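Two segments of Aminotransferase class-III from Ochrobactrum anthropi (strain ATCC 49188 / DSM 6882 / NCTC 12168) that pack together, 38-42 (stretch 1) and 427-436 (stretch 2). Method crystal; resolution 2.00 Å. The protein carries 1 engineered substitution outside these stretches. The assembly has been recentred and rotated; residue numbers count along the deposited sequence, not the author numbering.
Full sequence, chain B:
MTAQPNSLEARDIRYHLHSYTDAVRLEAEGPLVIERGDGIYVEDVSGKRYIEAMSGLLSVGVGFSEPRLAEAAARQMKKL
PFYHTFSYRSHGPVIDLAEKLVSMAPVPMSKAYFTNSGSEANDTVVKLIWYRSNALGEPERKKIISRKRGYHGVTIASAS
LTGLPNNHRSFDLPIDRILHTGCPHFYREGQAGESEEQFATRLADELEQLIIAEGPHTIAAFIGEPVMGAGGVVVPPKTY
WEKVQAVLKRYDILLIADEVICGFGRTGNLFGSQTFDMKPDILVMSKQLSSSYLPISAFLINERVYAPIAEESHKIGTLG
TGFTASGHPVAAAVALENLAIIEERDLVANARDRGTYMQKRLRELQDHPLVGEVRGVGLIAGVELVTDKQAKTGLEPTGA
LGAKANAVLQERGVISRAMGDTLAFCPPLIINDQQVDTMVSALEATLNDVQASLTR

Stretch 1 (38-42) DGIYV
Stretch 2 (427-436) PPLIINDQQV

A tight hairpin turn, Asp38 to Tyr41, presses its tip against a segment nearly four hundred residues later in the chain, where a type I turn (Pro428 to Ile431) leads through Asn432 into a helix beginning at Asp433. Ile40 and Pro428 set the register, their CA atoms 6.2 Å apart, and 294 Å² is buried in all.

Asp38 (phi/psi -160/101, chi1 t) touches nothing in stretch 2 but closes the type II' turn through its backbone: Asp38 N to Tyr41 O is 2.8 Å and Tyr41 N to Asp38 O 2.9 Å. Gly39 follows at 60/-125, a positive phi that favours glycine, and its CA rests 3.9 Å from Ile430 CD1.

Ile40 (-84/0; chi1 p, chi2 t) points toward stretch 2 and buries the most surface. Its branched, apolar side chain reaches several neighbours: CG2 lies 3.9 Å from Pro428 CG and 4.0 Å from Ile430 CG1, while CD1 lies 4.1 Å from Ile431 CD1 and 3.5 Å from Gln435 CD. The Pro428–Ile431 turn, held by Ile431 N to Pro428 O at 3.0 Å, presents the proline and the two isoleucines together, while Gln435 reaches Ile40 from the helix. Ile430 is p, t; Ile431 is t, t.

Tyr41 (-107/151, chi1 -50°, chi2 -85°) begins the strand. Its CA-to-CB bond points sideways, yet the long ring carries OH to Gln435, whose NE2 donates a hydrogen bond to Tyr41 OH at 3.1 Å. A water accepts from both Ile40 N (2.9 Å) and Gln435 NE2 (3.2 Å), bridging the stretches. Gln435 (m, t, chi3 -34°) is steadied by reciprocal bonds: its N donates to Asn432 OD1 at 2.9 Å, capping the helix, and its OE1 accepts from Asn432 N at 3.1 Å. The amide thus serves both roles, donor and acceptor. Val42 continues the strand at -127/160, beyond contact.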

ATOM      1  N   ASP B  38      -1.299  26.164   0.448  1.00  6.20           N
ATOM      2  CA  ASP B  38      -2.259  27.240   0.685  1.00  7.17           C
ATOM      3  C   ASP B  38      -3.262  27.235  -0.464  1.00  6.38           C
ATOM      4  O   ASP B  38      -2.961  27.751  -1.545  1.00  4.64           O
ATOM      5  CB  ASP B  38      -1.512  28.580   0.792  1.00 13.17           C
ATOM      6  CG  ASP B  38      -2.434  29.781   0.749  1.00 19.35           C
ATOM      7  OD1 ASP B  38      -3.617  29.642   1.066  1.00 26.53           O
ATOM      8  OD2 ASP B  38      -1.946  30.880   0.414  1.00 32.88           O
ATOM      9  N   GLY B  39      -4.448  26.673  -0.224  1.00  6.72           N
ATOM     10  CA  GLY B  39      -5.449  26.620  -1.278  1.00  6.22           C
ATOM     11  C   GLY B  39      -4.931  25.842  -2.478  1.00  3.82           C
ATOM     12  O   GLY B  39      -4.502  24.684  -2.354  1.00  2.62           O
ATOM     13  N   ILE B  40      -4.951  26.456  -3.662  1.00  2.52           N
ATOM     14  CA  ILE B  40      -4.454  25.763  -4.847  1.00  2.15           C
ATOM     15  C   ILE B  40      -2.939  25.871  -4.997  1.00  3.46           C
ATOM     16  O   ILE B  40      -2.392  25.326  -5.962  1.00  3.13           O
ATOM     17  CB  ILE B  40      -5.086  26.258  -6.162  1.00  3.32           C
ATOM     18  CG1 ILE B  40      -4.617  27.677  -6.506  1.00  3.94           C
ATOM     19  CG2 ILE B  40      -6.623  26.149  -6.091  1.00  3.36           C
ATOM     20  CD1 ILE B  40      -4.943  28.086  -7.965  1.00  6.50           C
ATOM     21  N   TYR B  41      -2.260  26.546  -4.072  1.00  2.16           N
ATOM     22  CA  TYR B  41      -0.838  26.837  -4.190  1.00  4.54           C
ATOM     23  C   TYR B  41      -0.001  25.983  -3.245  1.00  3.91           C
ATOM     24  O   TYR B  41      -0.450  25.589  -2.163  1.00  2.62           O
ATOM     25  CB  TYR B  41      -0.535  28.316  -3.881  1.00  5.18           C
ATOM     26  CG  TYR B  41      -1.415  29.304  -4.630  1.00  7.49           C
ATOM     27  CD1 TYR B  41      -1.095  29.717  -5.919  1.00  7.75           C
ATOM     28  CD2 TYR B  41      -2.543  29.840  -4.029  1.00  6.92           C
ATOM     29  CE1 TYR B  41      -1.914  30.633  -6.610  1.00 10.87           C
ATOM     30  CE2 TYR B  41      -3.370  30.741  -4.705  1.00 10.77           C
ATOM     31  CZ  TYR B  41      -3.047  31.135  -5.989  1.00 12.40           C
ATOM     32  OH  TYR B  41      -3.879  32.031  -6.641  1.00 13.97           O
ATOM     33  N   VAL B  42       1.236  25.726  -3.651  1.00  2.07           N
ATOM     34  CA  VAL B  42       2.255  25.191  -2.782  1.00  2.28           C
ATOM     35  C   VAL B  42       3.467  26.104  -2.880  1.00  3.69           C
ATOM     36  O   VAL B  42       3.637  26.854  -3.844  1.00  3.09           O
ATOM     37  CB  VAL B  42       2.659  23.735  -3.121  1.00  2.79           C
ATOM     38  CG1 VAL B  42       1.495  22.780  -2.886  1.00  3.81           C
ATOM     39  CG2 VAL B  42       3.153  23.621  -4.535  1.00  3.54           C
ATOM     40  N   PRO B 427      -6.602  20.589 -11.718  1.00  2.88           N
ATOM     41  CA  PRO B 427      -6.435  21.459 -10.543  1.00  2.91           C
ATOM     42  C   PRO B 427      -7.453  21.152  -9.459  1.00  3.29           C
ATOM     43  O   PRO B 427      -8.433  20.429  -9.698  1.00  2.42           O
ATOM     44  CB  PRO B 427      -6.624  22.866 -11.124  1.00  3.40           C
ATOM     45  CG  PRO B 427      -7.578  22.643 -12.298  1.00  2.94           C
ATOM     46  CD  PRO B 427      -7.118  21.319 -12.888  1.00  2.92           C
ATOM     47  N   PRO B 428      -7.251  21.676  -8.250  1.00  3.02           N
ATOM     48  CA  PRO B 428      -8.159  21.362  -7.150  1.00  3.60           C
ATOM     49  C   PRO B 428      -9.588  21.818  -7.443  1.00  3.45           C
ATOM     50  O   PRO B 428      -9.817  22.788  -8.166  1.00  3.65           O
ATOM     51  CB  PRO B 428      -7.555  22.098  -5.958  1.00  3.07           C
ATOM     52  CG  PRO B 428      -6.100  22.260  -6.311  1.00  4.98           C
ATOM     53  CD  PRO B 428      -6.093  22.477  -7.802  1.00  3.41           C
ATOM     54  N   LEU B 429     -10.545  21.081  -6.875  1.00  3.89           N
ATOM     55  CA  LEU B 429     -11.968  21.350  -7.051  1.00  3.07           C
ATOM     56  C   LEU B 429     -12.356  22.742  -6.575  1.00  5.59           C
ATOM     57  O   LEU B 429     -13.398  23.259  -6.994  1.00  4.85           O
ATOM     58  CB  LEU B 429     -12.795  20.312  -6.288  1.00  4.70           C
ATOM     59  CG  LEU B 429     -12.473  18.830  -6.509  1.00  6.48           C
ATOM     60  CD1 LEU B 429     -13.340  17.954  -5.583  1.00  5.95           C
ATOM     61  CD2 LEU B 429     -12.729  18.476  -7.957  1.00  5.66           C
ATOM     62  N   ILE B 430     -11.534  23.357  -5.711  1.00  3.81           N
ATOM     63  CA  ILE B 430     -11.803  24.677  -5.165  1.00  5.48           C
ATOM     64  C   ILE B 430     -11.322  25.821  -6.054  1.00  6.96           C
ATOM     65  O   ILE B 430     -11.492  26.997  -5.685  1.00  6.71           O
ATOM     66  CB  ILE B 430     -11.146  24.855  -3.778  1.00  4.77           C
ATOM     67  CG1 ILE B 430      -9.628  24.658  -3.868  1.00  4.55           C
ATOM     68  CG2 ILE B 430     -11.799  23.938  -2.705  1.00  3.78           C
ATOM     69  CD1 ILE B 430      -8.872  25.267  -2.680  1.00  4.89           C
ATOM     70  N   ILE B 431     -10.698  25.530  -7.193  1.00  5.11           N
ATOM     71  CA  ILE B 431     -10.166  26.603  -8.037  1.00  4.20           C
ATOM     72  C   ILE B 431     -11.310  27.512  -8.514  1.00  6.01           C
ATOM     73  O   ILE B 431     -12.462  27.084  -8.634  1.00  6.26           O
ATOM     74  CB  ILE B 431      -9.371  26.021  -9.213  1.00  4.07           C
ATOM     75  CG1 ILE B 431      -8.513  27.112  -9.879  1.00  5.24           C
ATOM     76  CG2 ILE B 431     -10.290  25.307 -10.198  1.00  3.20           C
ATOM     77  CD1 ILE B 431      -7.463  26.576 -10.833  1.00  4.63           C
ATOM     78  N   ASN B 432     -10.995  28.780  -8.769  1.00  6.36           N
ATOM     79  CA  ASN B 432     -11.989  29.708  -9.319  1.00  8.40           C
ATOM     80  C   ASN B 432     -11.589  30.118 -10.742  1.00  8.05           C
ATOM     81  O   ASN B 432     -10.509  29.776 -11.229  1.00  6.14           O
ATOM     82  CB  ASN B 432     -12.179  30.928  -8.405  1.00  8.90           C
ATOM     83  CG  ASN B 432     -10.944  31.800  -8.291  1.00  9.85           C
ATOM     84  OD1 ASN B 432     -10.252  32.033  -9.265  1.00  8.02           O
ATOM     85  ND2 ASN B 432     -10.674  32.303  -7.082  1.00  8.91           N
ATOM     86  N   ASP B 433     -12.484  30.844 -11.417  1.00  6.38           N
ATOM     87  CA  ASP B 433     -12.265  31.166 -12.824  1.00  7.09           C
ATOM     88  C   ASP B 433     -11.033  32.050 -13.020  1.00  7.62           C
ATOM     89  O   ASP B 433     -10.312  31.889 -14.002  1.00  6.87           O
ATOM     90  CB  ASP B 433     -13.504  31.833 -13.444  1.00  8.00           C
ATOM     91  CG  ASP B 433     -14.587  30.829 -13.842  1.00 14.95           C
ATOM     92  OD1 ASP B 433     -14.311  29.603 -13.909  1.00 14.10           O
ATOM     93  OD2 ASP B 433     -15.726  31.263 -14.116  1.00 19.51           O
ATOM     94  N   GLN B 434     -10.786  32.996 -12.110  1.00  8.67           N
ATOM     95  CA  GLN B 434      -9.605  33.841 -12.250  1.00 10.41           C
ATOM     96  C   GLN B 434      -8.322  33.015 -12.206  1.00  8.04           C
ATOM     97  O   GLN B 434      -7.354  33.315 -12.904  1.00  6.27           O
ATOM     98  CB  GLN B 434      -9.560  34.913 -11.141  1.00 13.01           C
ATOM     99  CG  GLN B 434     -10.861  35.677 -10.935  1.00 22.39           C
ATOM    100  CD  GLN B 434     -11.778  35.032  -9.879  1.00 32.25           C
ATOM    101  OE1 GLN B 434     -12.613  34.154 -10.200  1.00 22.80           O
ATOM    102  NE2 GLN B 434     -11.645  35.482  -8.604  1.00 28.85           N
ATOM    103  N   GLN B 435      -8.297  31.991 -11.362  1.00  6.51           N
ATOM    104  CA  GLN B 435      -7.122  31.131 -11.253  1.00  5.70           C
ATOM    105  C   GLN B 435      -6.990  30.221 -12.471  1.00  4.57           C
ATOM    106  O   GLN B 435      -5.878  29.945 -12.926  1.00  3.41           O
ATOM    107  CB  GLN B 435      -7.205  30.333  -9.955  1.00  5.86           C
ATOM    108  CG  GLN B 435      -7.021  31.187  -8.717  1.00  5.04           C
ATOM    109  CD  GLN B 435      -7.424  30.490  -7.416  1.00  6.46           C
ATOM    110  OE1 GLN B 435      -8.363  29.695  -7.385  1.00  3.90           O
ATOM    111  NE2 GLN B 435      -6.709  30.790  -6.336  1.00  5.43           N
ATOM    112  N   VAL B 436      -8.117  29.733 -12.999  1.00  4.18           N
ATOM    113  CA  VAL B 436      -8.072  28.981 -14.241  1.00  4.86           C
ATOM    114  C   VAL B 436      -7.493  29.844 -15.355  1.00  5.64           C
ATOM    115  O   VAL B 436      -6.683  29.381 -16.165  1.00  4.49           O
ATOM    116  CB  VAL B 436      -9.482  28.481 -14.624  1.00  4.34           C
ATOM    117  CG1 VAL B 436      -9.492  27.995 -16.072  1.00  3.92           C
ATOM    118  CG2 VAL B 436      -9.933  27.380 -13.670  1.00  4.51           C
TER
HETATM  119  O   HOH W   1      -6.530  28.915  -3.725  1.00 11.49           O